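Local coordinates for chitinase (Chromobacterium violaceum, PDB 4TXG), which probably breaks down chitin by hydrolysing its glycosidic bonds, as a family 18 glycosyl hydrolase, at residues Pro431-Ile436 against Val758-Ile763; Arg557-Ala562 against Asp581-Ala586; Ala655-Gly660 against Lys776-Arg781. One frame throughout, in Å; residues are numbered along the deposited sequence.

In the fold
Interaction 2 belongs to the family 18 hydrolase part alone: strand 556-560 edges a small antiparallel sheet, and helix 582-594 leads from it into strand 599-603 of the barrel. Interaction 1 joins a loop of this part to the one between strands 752-758 and 767-773 of the Chitinase C region. Interaction 3 lies within that region and pairs strand 656-657 with strand 776-780. Along the chain, interaction 2 is nested in the loop closed by interaction 1, whereas interactions 1 and 3 alternate. The centre of interaction 1 is about 29 Å from each of the others, which are about 46 Å apart. Interaction 1 thus joins two regions, one containing interaction 2 and the other interaction 3.

Interaction 1: residues Pro431-Ile436 against Val758-Ile763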
loop_
_atom_site.group_PDB
_atom_site.type_symbol
_atom_site.label_atom_id
_atom_site.label_comp_id
_atom_site.label_asym_id
_atom_site.label_seq_id
_atom_site.Cartn_x
_atom_site.Cartn_y
_atom_site.Cartn_z
ATOM N N PRO A 431 22.361 -18.485 2.921
ATOM C CA PRO A 431 21.591 -19.581 3.521
ATOM C C PRO A 431 20.466 -19.104 4.434
ATOM O O PRO A 431 19.390 -19.696 4.403
ATOM C CB PRO A 431 22.639 -20.348 4.334
ATOM C CG PRO A 431 23.946 -20.016 3.694
ATOM C CD PRO A 431 23.811 -18.622 3.155
ATOM N N GLN A 432 20.721 -18.058 5.222
ATOM C CA GLN A 432 19.750 -17.559 6.198
ATOM C C GLN A 432 18.423 -17.114 5.577
ATOM O O GLN A 432 17.399 -17.096 6.254
ATOM C CB GLN A 432 20.343 -16.384 6.980
ATOM C CG GLN A 432 21.552 -16.731 7.850
ATOM C CD GLN A 432 22.866 -16.365 7.189
ATOM O OE1 GLN A 432 23.083 -16.642 6.006
ATOM N NE2 GLN A 432 23.748 -15.725 7.951
ATOM N N TYR A 433 18.435 -16.733 4.303
ATOM C CA TYR A 433 17.215 -16.228 3.675
ATOM C C TYR A 433 16.321 -17.350 3.133
ATOM O O TYR A 433 15.210 -17.097 2.674
ATOM C CB TYR A 433 17.562 -15.246 2.563
ATOM C CG TYR A 433 17.801 -13.827 3.043
ATOM C CD1 TYR A 433 18.627 -13.563 4.129
ATOM C CD2 TYR A 433 17.212 -12.749 2.396
ATOM C CE1 TYR A 433 18.850 -12.256 4.561
ATOM C CE2 TYR A 433 17.438 -11.443 2.825
ATOM C CZ TYR A 433 18.247 -11.206 3.900
ATOM O OH TYR A 433 18.463 -9.904 4.304
ATOM N N GLY A 434 16.804 -18.587 3.207
ATOM C CA GLY A 434 15.986 -19.747 2.883
ATOM C C GLY A 434 15.349 -19.726 1.503
ATOM O O GLY A 434 14.218 -20.186 1.327
ATOM N N ASN A 435 16.087 -19.189 0.537
ATOM C CA ASN A 435 15.636 -19.030 -0.849
ATOM C C ASN A 435 14.295 -18.325 -1.015
ATOM O O ASN A 435 13.523 -18.628 -1.931
ATOM C CB ASN A 435 15.589 -20.377 -1.543
ATOM C CG ASN A 435 16.971 -20.877 -1.887
ATOM O OD1 ASN A 435 17.526 -21.705 -1.174
ATOM N ND2 ASN A 435 17.557 -20.338 -2.964
ATOM N N ILE A 436 14.043 -17.363 -0.139
ATOM C CA ILE A 436 12.894 -16.486 -0.285
ATOM C C ILE A 436 13.309 -15.199 -0.983
ATOM O O ILE A 436 14.143 -14.457 -0.470
ATOM C CB ILE A 436 12.271 -16.161 1.078
ATOM C CG1 ILE A 436 11.733 -17.459 1.707
ATOM C CG2 ILE A 436 11.160 -15.107 0.934
ATOM C CD1 ILE A 436 10.959 -17.253 2.979
ATOM N N VAL A 758 15.610 -13.587 16.537
ATOM C CA VAL A 758 16.278 -13.225 15.289
ATOM C C VAL A 758 15.520 -13.828 14.126
ATOM O O VAL A 758 15.169 -15.010 14.155
ATOM C CB VAL A 758 17.741 -13.714 15.229
ATOM C CG1 VAL A 758 18.368 -13.372 13.886
ATOM C CG2 VAL A 758 18.543 -13.082 16.304
ATOM N N TYR A 759 15.240 -13.011 13.117
ATOM C CA TYR A 759 14.685 -13.508 11.858
ATOM C C TYR A 759 15.256 -12.666 10.710
ATOM O O TYR A 759 15.928 -11.661 10.954
ATOM C CB TYR A 759 13.154 -13.490 11.873
ATOM C CG TYR A 759 12.529 -12.176 12.290
ATOM C CD1 TYR A 759 12.324 -11.866 13.632
ATOM C CD2 TYR A 759 12.112 -11.259 11.338
ATOM C CE1 TYR A 759 11.745 -10.657 14.015
ATOM C CE2 TYR A 759 11.537 -10.056 11.709
ATOM C CZ TYR A 759 11.358 -9.761 13.049
ATOM O OH TYR A 759 10.775 -8.566 13.407
ATOM N N TYR A 760 15.006 -13.070 9.466
ATOM C CA TYR A 760 15.846 -12.587 8.370
ATOM C C TYR A 760 15.186 -11.717 7.312
ATOM O O TYR A 760 15.891 -11.056 6.547
ATOM C CB TYR A 760 16.524 -13.782 7.698
ATOM C CG TYR A 760 17.576 -14.333 8.614
ATOM C CD1 TYR A 760 18.813 -13.710 8.715
ATOM C CD2 TYR A 760 17.313 -15.422 9.434
ATOM C CE1 TYR A 760 19.777 -14.179 9.574
ATOM C CE2 TYR A 760 18.282 -15.899 10.306
ATOM C CZ TYR A 760 19.509 -15.270 10.365
ATOM O OH TYR A 760 20.488 -15.730 11.215
ATOM N N LEU A 761 13.858 -11.697 7.268
ATOM C CA LEU A 761 13.140 -10.726 6.445
ATOM C C LEU A 761 12.028 -10.100 7.281
ATOM O O LEU A 761 11.587 -10.694 8.272
ATOM C CB LEU A 761 12.572 -11.374 5.177
ATOM C CG LEU A 761 13.592 -11.661 4.061
ATOM C CD1 LEU A 761 12.987 -12.564 2.981
ATOM C CD2 LEU A 761 14.103 -10.367 3.449
ATOM N N PRO A 762 11.565 -8.901 6.890
ATOM C CA PRO A 762 10.579 -8.210 7.730
ATOM C C PRO A 762 9.273 -8.971 7.943
ATOM O O PRO A 762 8.835 -9.742 7.078
ATOM C CB PRO A 762 10.326 -6.912 6.958
ATOM C CG PRO A 762 11.654 -6.645 6.274
ATOM C CD PRO A 762 12.085 -8.026 5.822
ATOM N N ILE A 763 8.672 -8.744 9.114
ATOM C CA ILE A 763 7.342 -9.245 9.443
ATOM C C ILE A 763 6.510 -8.133 10.066
ATOM O O ILE A 763 7.054 -7.158 10.603
ATOM C CB ILE A 763 7.387 -10.434 10.446
ATOM C CG1 ILE A 763 7.861 -9.940 11.813
ATOM C CG2 ILE A 763 8.274 -11.578 9.915
ATOM C CD1 ILE A 763 7.873 -11.009 12.900
#
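Gln-432 lays its aliphatic stem over one face of the Tyr-760 ring, a CH-pi contact in which CB stands 3.5 Å from the ring centroid and only 13° off the ring normal. CG then continues toward the hydroxyl end of the same ring, 3.6 Å from Tyr-760 CZ. The bend at chi2 (99°) turns CD off the line of the stem; the amide plane stands 62° from the ring plane, and it is carbon that meets the aromatic face.

The Tyr-433 ring lies against the backbone carbonyl and CB of Tyr-760. Its CZ comes 3.5 Å from Tyr-760 O, while CE2 meets Leu-761 CD2 at 3.6 Å, the two side chains crossing at about a right angle. Leu-761 divides its methyls between two partners, because its other branch, CD1, packs 3.7 Å from Ile-436 CG2. No hydrogen bond spans the two segments, so the 297 Å² of buried surface is held by aromatic and apolar contacts.

Behind this first shell, the backbone of 431-436 is folded compactly. Gly-434 N bonds to Pro-431 O at 3.1 Å, closing the short 3-10 turn that presents Gln-432 and Tyr-433 together, and Ile-436 N bonds to Tyr-433 O, curling the chain so that Ile-436 also faces Leu-761. Polar backbone atoms at the interface are served from outside: Asn-706 ND2 donates to Gln-432 O and Arg-378 NH2 to Tyr-760 O.

The contact joins the hydrolase part to the Chitinase C region, loop against loop. Trp-443 of helix 441-448 touches both Ile-436 and Leu-761, completing the apolar cluster, while the neighbouring Tyr-759 and Ile-763 turn to Leu-663 of strand 659-664.

Interaction 2: residues Arg557-Ala562 against Asp581-Ala586; sequences RNYNGA and DEQSIA
Arg-557 reaches Asp-581 on a fully extended chain: CG lies anti to the backbone N (chi1 -179°), and the next two torsions are also anti, carrying NE straight out from the strand. The guanidinium then grips the carboxylate side-on, with NE 2.8 Å from Asp-581 OD2 and NH2 3.1 Å from Asp-581 OD1. Both oxygens use their syn lone pairs, and the two groups, meeting tip to tip, are nearly coplanar, their planes 18° apart. NH2 also donates to Gln-583 OE1 at 2.8 Å, close to the guanidinium plane, and a water links the same oxygen to Arg-557 NH1.

In Gln-583, CG anti to the backbone N comes over the Tyr-559 ring, and the extended chain beyond it carries the amide across the same face. The amide stacks flat on the ring, the planes 5° apart, with CD 3.5 Å above the ring centre; CG adds a CH-pi contact.

Asp-581 is the N-cap of helix 582-594 and forms a capping box with Ser-584: Asp-581 OD1 accepts from Gln-583 N, and Asp-581 N donates to Ser-584 OG at 3.1 Å. OD1 therefore serves two donors, the helix N-H and the arginine, while OD2 has a second salt-bridge partner in Lys-526. This crowd of positive charge, together with the helix N-terminus, would be expected to favour the ionised carboxylate. The strand is the edge of an antiparallel sheet lying in sequence between barrel strands 457-462 and 599-603, consistent with the insertion found in many family 18 chitinases. Farther along it, Tyr-559 OH reaches Ser-584 CA at 3.3 Å and hydrogen-bonds to Gln-587 OE1.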
loop_
_atom_site.group_PDB
_atom_site.type_symbol
_atom_site.label_atom_id
_atom_site.label_comp_id
_atom_site.label_asym_id
_atom_site.label_seq_id
_atom_site.Cartn_x
_atom_site.Cartn_y
_atom_site.Cartn_z
ATOM N N ARG A 557 5.555 -7.885 -27.751
ATOM C CA ARG A 557 5.044 -8.241 -26.429
ATOM C C ARG A 557 5.596 -9.584 -25.977
ATOM O O ARG A 557 5.604 -10.561 -26.731
ATOM C CB ARG A 557 3.514 -8.274 -26.413
ATOM C CG ARG A 557 2.926 -8.613 -25.036
ATOM C CD ARG A 557 1.408 -8.609 -25.078
ATOM N NE ARG A 557 0.820 -8.961 -23.786
ATOM C CZ ARG A 557 0.704 -10.207 -23.332
ATOM N NH1 ARG A 557 1.153 -11.236 -24.051
ATOM N NH2 ARG A 557 0.143 -10.424 -22.152
ATOM N N ASN A 558 6.074 -9.602 -24.737
ATOM C CA ASN A 558 6.573 -10.796 -24.082
ATOM C C ASN A 558 5.740 -11.060 -22.849
ATOM O O ASN A 558 5.155 -10.140 -22.289
ATOM C CB ASN A 558 8.038 -10.623 -23.680
ATOM C CG ASN A 558 8.982 -10.740 -24.849
ATOM O OD1 ASN A 558 9.701 -11.732 -24.977
ATOM N ND2 ASN A 558 8.981 -9.735 -25.719
ATOM N N TYR A 559 5.681 -12.311 -22.415
ATOM C CA TYR A 559 4.994 -12.603 -21.161
ATOM C C TYR A 559 5.735 -13.692 -20.419
ATOM O O TYR A 559 6.185 -14.671 -21.016
ATOM C CB TYR A 559 3.540 -13.030 -21.402
ATOM C CG TYR A 559 2.703 -13.035 -20.132
ATOM C CD1 TYR A 559 2.118 -11.868 -19.671
ATOM C CD2 TYR A 559 2.501 -14.201 -19.401
ATOM C CE1 TYR A 559 1.352 -11.845 -18.511
ATOM C CE2 TYR A 559 1.736 -14.190 -18.228
ATOM C CZ TYR A 559 1.163 -13.009 -17.798
ATOM O OH TYR A 559 0.398 -12.971 -16.653
ATOM N N ASN A 560 5.859 -13.518 -19.111
ATOM C CA ASN A 560 6.466 -14.530 -18.268
ATOM C C ASN A 560 5.457 -14.959 -17.201
ATOM O O ASN A 560 5.125 -14.179 -16.312
ATOM C CB ASN A 560 7.758 -13.976 -17.645
ATOM C CG ASN A 560 8.498 -14.996 -16.805
ATOM O OD1 ASN A 560 7.952 -15.551 -15.859
ATOM N ND2 ASN A 560 9.761 -15.233 -17.144
ATOM N N GLY A 561 4.961 -16.192 -17.304
ATOM C CA GLY A 561 3.934 -16.675 -16.387
ATOM C C GLY A 561 4.431 -16.938 -14.972
ATOM O O GLY A 561 3.645 -16.939 -14.023
ATOM N N ALA A 562 5.732 -17.174 -14.824
ATOM C CA ALA A 562 6.310 -17.355 -13.494
ATOM C C ALA A 562 6.253 -16.047 -12.717
ATOM O O ALA A 562 6.144 -16.035 -11.491
ATOM C CB ALA A 562 7.754 -17.866 -13.604
ATOM N N ASP A 581 -1.432 -5.851 -18.446
ATOM C CA ASP A 581 -2.586 -5.919 -19.347
ATOM C C ASP A 581 -3.510 -7.071 -18.979
ATOM O O ASP A 581 -3.453 -7.573 -17.856
ATOM C CB ASP A 581 -2.145 -5.977 -20.829
ATOM C CG ASP A 581 -1.324 -7.215 -21.195
ATOM O OD1 ASP A 581 -1.407 -8.267 -20.522
ATOM O OD2 ASP A 581 -0.598 -7.134 -22.221
ATOM N N GLU A 582 -4.381 -7.476 -19.898
ATOM C CA GLU A 582 -5.450 -8.390 -19.506
ATOM C C GLU A 582 -4.925 -9.743 -19.040
ATOM O O GLU A 582 -5.533 -10.391 -18.185
ATOM C CB GLU A 582 -6.442 -8.570 -20.653
ATOM C CG GLU A 582 -7.202 -7.286 -20.957
ATOM C CD GLU A 582 -7.621 -7.166 -22.413
ATOM O OE1 GLU A 582 -6.882 -6.526 -23.207
ATOM O OE2 GLU A 582 -8.699 -7.695 -22.758
ATOM N N GLN A 583 -3.791 -10.172 -19.581
ATOM C CA GLN A 583 -3.275 -11.485 -19.202
ATOM C C GLN A 583 -2.764 -11.466 -17.762
ATOM O O GLN A 583 -3.042 -12.391 -16.988
ATOM C CB GLN A 583 -2.166 -11.949 -20.156
ATOM C CG GLN A 583 -1.750 -13.412 -19.916
ATOM C CD GLN A 583 -0.772 -13.923 -20.961
ATOM O OE1 GLN A 583 -0.345 -13.173 -21.839
ATOM N NE2 GLN A 583 -0.419 -15.207 -20.875
ATOM N N SER A 584 -2.033 -10.413 -17.391
ATOM C CA SER A 584 -1.466 -10.357 -16.048
ATOM C C SER A 584 -2.527 -9.997 -15.012
ATOM O O SER A 584 -2.497 -10.509 -13.890
ATOM C CB SER A 584 -0.294 -9.368 -15.978
ATOM O OG SER A 584 -0.635 -8.074 -16.449
ATOM N N ILE A 585 -3.468 -9.131 -15.387
ATOM C CA ILE A 585 -4.578 -8.812 -14.501
ATOM C C ILE A 585 -5.408 -10.075 -14.219
ATOM O O ILE A 585 -5.811 -10.301 -13.081
ATOM C CB ILE A 585 -5.479 -7.681 -15.087
ATOM C CG1 ILE A 585 -4.718 -6.348 -15.097
ATOM C CG2 ILE A 585 -6.771 -7.536 -14.279
ATOM C CD1 ILE A 585 -4.222 -5.899 -13.724
ATOM N N ALA A 586 -5.629 -10.916 -15.232
ATOM C CA ALA A 586 -6.414 -12.132 -15.007
ATOM C C ALA A 586 -5.683 -13.082 -14.068
ATOM O O ALA A 586 -6.294 -13.713 -13.197
ATOM C CB ALA A 586 -6.729 -12.828 -16.322
HETATM O O HOH W 1 1.131 -14.223 -23.822
#

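Interaction 3: residues Ala655-Gly660 against Lys776-Arg781; sequences AAIDVG and KTYAIR
Ala-655 and Ile-657 hold strand 776-780 by a parallel ladder: Ala-779 N donates to Ala-655 O at 2.9 Å, Ile-657 N to Ala-779 O at 2.8 Å, and Arg-781 N to Ile-657 O at 3.1 Å. The last comes from well above the carbonyl plane, 50° out of it, where the chain is turning away.

The close-packed part flanks this ladder. Tyr-778 touches Ala-655 CB with ring atom CD2 at 3.7 Å, and its CB meets Ile-657 CG2 at 3.8 Å; Val-771 and Leu-773 of the next strand also touch Ile-657. Water sits at both ends: one bridges Ala-655 N and Thr-777 O, another Asp-658 OD2 and Arg-781 NH1. The Asp-658 and Arg-781 side chains touch through their carbons, CB to CG at 3.9 Å, their charged groups turned 83° apart.

Asp-658 centres an inverse gamma turn that shifts the chain from this sheet to strand 659-664 of the other, as in a beta sandwich. With Asp-658 OD2 and Arg-781 NH1 5.0 Å apart and each group having a partner elsewhere (Arg-684; Pro-785 O), the three backbone bonds and the apolar contacts carry the contact.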
loop_
_atom_site.group_PDB
_atom_site.type_symbol
_atom_site.label_atom_id
_atom_site.label_comp_id
_atom_site.label_asym_id
_atom_site.label_seq_id
_atom_site.Cartn_x
_atom_site.Cartn_y
_atom_site.Cartn_z
ATOM N N ALA A 655 -11.339 -20.024 26.030
ATOM C CA ALA A 655 -11.001 -19.175 27.163
ATOM C C ALA A 655 -9.773 -18.329 26.847
ATOM O O ALA A 655 -8.981 -18.661 25.963
ATOM C CB ALA A 655 -10.761 -20.013 28.410
ATOM N N ALA A 656 -9.610 -17.236 27.580
ATOM C CA ALA A 656 -8.479 -16.354 27.342
ATOM C C ALA A 656 -7.714 -16.077 28.625
ATOM O O ALA A 656 -8.188 -16.369 29.720
ATOM C CB ALA A 656 -8.949 -15.045 26.719
ATOM N N ILE A 657 -6.514 -15.527 28.477
ATOM C CA ILE A 657 -5.737 -15.067 29.630
ATOM C C ILE A 657 -5.099 -13.742 29.240
ATOM O O ILE A 657 -4.769 -13.539 28.071
ATOM C CB ILE A 657 -4.670 -16.111 30.062
ATOM C CG1 ILE A 657 -3.990 -15.692 31.374
ATOM C CG2 ILE A 657 -3.663 -16.357 28.937
ATOM C CD1 ILE A 657 -3.056 -16.749 31.960
ATOM N N ASP A 658 -4.940 -12.823 30.189
ATOM C CA ASP A 658 -4.368 -11.521 29.847
ATOM C C ASP A 658 -2.848 -11.549 29.917
ATOM O O ASP A 658 -2.250 -11.154 30.919
ATOM C CB ASP A 658 -4.907 -10.423 30.760
ATOM C CG ASP A 658 -4.762 -9.044 30.154
ATOM O OD1 ASP A 658 -4.043 -8.900 29.133
ATOM O OD2 ASP A 658 -5.370 -8.100 30.701
ATOM N N VAL A 659 -2.243 -12.049 28.848
ATOM C CA VAL A 659 -0.799 -12.033 28.684
ATOM C C VAL A 659 -0.519 -11.179 27.456
ATOM O O VAL A 659 -1.173 -11.342 26.420
ATOM C CB VAL A 659 -0.225 -13.455 28.521
ATOM C CG1 VAL A 659 1.265 -13.413 28.190
ATOM C CG2 VAL A 659 -0.467 -14.250 29.803
ATOM N N GLY A 660 0.415 -10.246 27.588
ATOM C CA GLY A 660 0.733 -9.334 26.504
ATOM C C GLY A 660 2.039 -9.692 25.824
ATOM O O GLY A 660 2.973 -10.168 26.471
ATOM N N LYS A 776 -4.111 -26.754 29.368
ATOM C CA LYS A 776 -5.175 -26.073 28.634
ATOM C C LYS A 776 -4.596 -24.945 27.781
ATOM O O LYS A 776 -3.601 -24.321 28.158
ATOM C CB LYS A 776 -6.232 -25.531 29.605
ATOM C CG LYS A 776 -7.359 -24.742 28.947
ATOM C CD LYS A 776 -8.726 -25.177 29.459
ATOM C CE LYS A 776 -8.924 -24.826 30.928
ATOM N NZ LYS A 776 -9.373 -23.418 31.123
ATOM N N THR A 777 -5.214 -24.687 26.632
ATOM C CA THR A 777 -4.712 -23.664 25.724
ATOM C C THR A 777 -5.644 -22.449 25.712
ATOM O O THR A 777 -6.843 -22.572 25.463
ATOM C CB THR A 777 -4.544 -24.219 24.292
ATOM O OG1 THR A 777 -3.601 -25.299 24.313
ATOM C CG2 THR A 777 -4.029 -23.138 23.350
ATOM N N TYR A 778 -5.073 -21.281 25.991
ATOM C CA TYR A 778 -5.830 -20.036 26.105
ATOM C C TYR A 778 -5.491 -19.090 24.970
ATOM O O TYR A 778 -4.352 -19.040 24.540
ATOM C CB TYR A 778 -5.522 -19.336 27.436
ATOM C CG TYR A 778 -5.920 -20.132 28.658
ATOM C CD1 TYR A 778 -5.052 -21.065 29.219
ATOM C CD2 TYR A 778 -7.170 -19.960 29.241
ATOM C CE1 TYR A 778 -5.424 -21.804 30.342
ATOM C CE2 TYR A 778 -7.546 -20.690 30.363
ATOM C CZ TYR A 778 -6.667 -21.608 30.906
ATOM O OH TYR A 778 -7.043 -22.337 32.020
ATOM N N ALA A 779 -6.475 -18.332 24.500
ATOM C CA ALA A 779 -6.179 -17.175 23.664
ATOM C C ALA A 779 -5.739 -16.051 24.597
ATOM O O ALA A 779 -5.772 -16.214 25.817
ATOM C CB ALA A 779 -7.390 -16.764 22.847
ATOM N N ILE A 780 -5.290 -14.931 24.046
ATOM C CA ILE A 780 -4.973 -13.799 24.912
ATOM C C ILE A 780 -6.057 -12.739 24.795
ATOM O O ILE A 780 -6.699 -12.592 23.758
ATOM C CB ILE A 780 -3.577 -13.190 24.616
ATOM C CG1 ILE A 780 -3.510 -12.536 23.236
ATOM C CG2 ILE A 780 -2.491 -14.262 24.739
ATOM C CD1 ILE A 780 -2.227 -11.735 23.026
ATOM N N ARG A 781 -6.279 -12.015 25.886
ATOM C CA ARG A 781 -7.353 -11.032 25.936
ATOM C C ARG A 781 -7.143 -9.888 24.943
ATOM O O ARG A 781 -8.112 -9.283 24.487
ATOM C CB ARG A 781 -7.494 -10.459 27.349
ATOM C CG ARG A 781 -7.892 -11.457 28.422
ATOM C CD ARG A 781 -8.700 -10.748 29.508
ATOM N NE ARG A 781 -10.001 -10.329 28.999
ATOM C CZ ARG A 781 -10.751 -9.375 29.540
ATOM N NH1 ARG A 781 -10.328 -8.720 30.618
ATOM N NH2 ARG A 781 -11.925 -9.069 28.999
HETATM O O HOH W 2 -9.505 -22.609 25.742
HETATM O O HOH W 3 -7.790 -8.795 32.218
#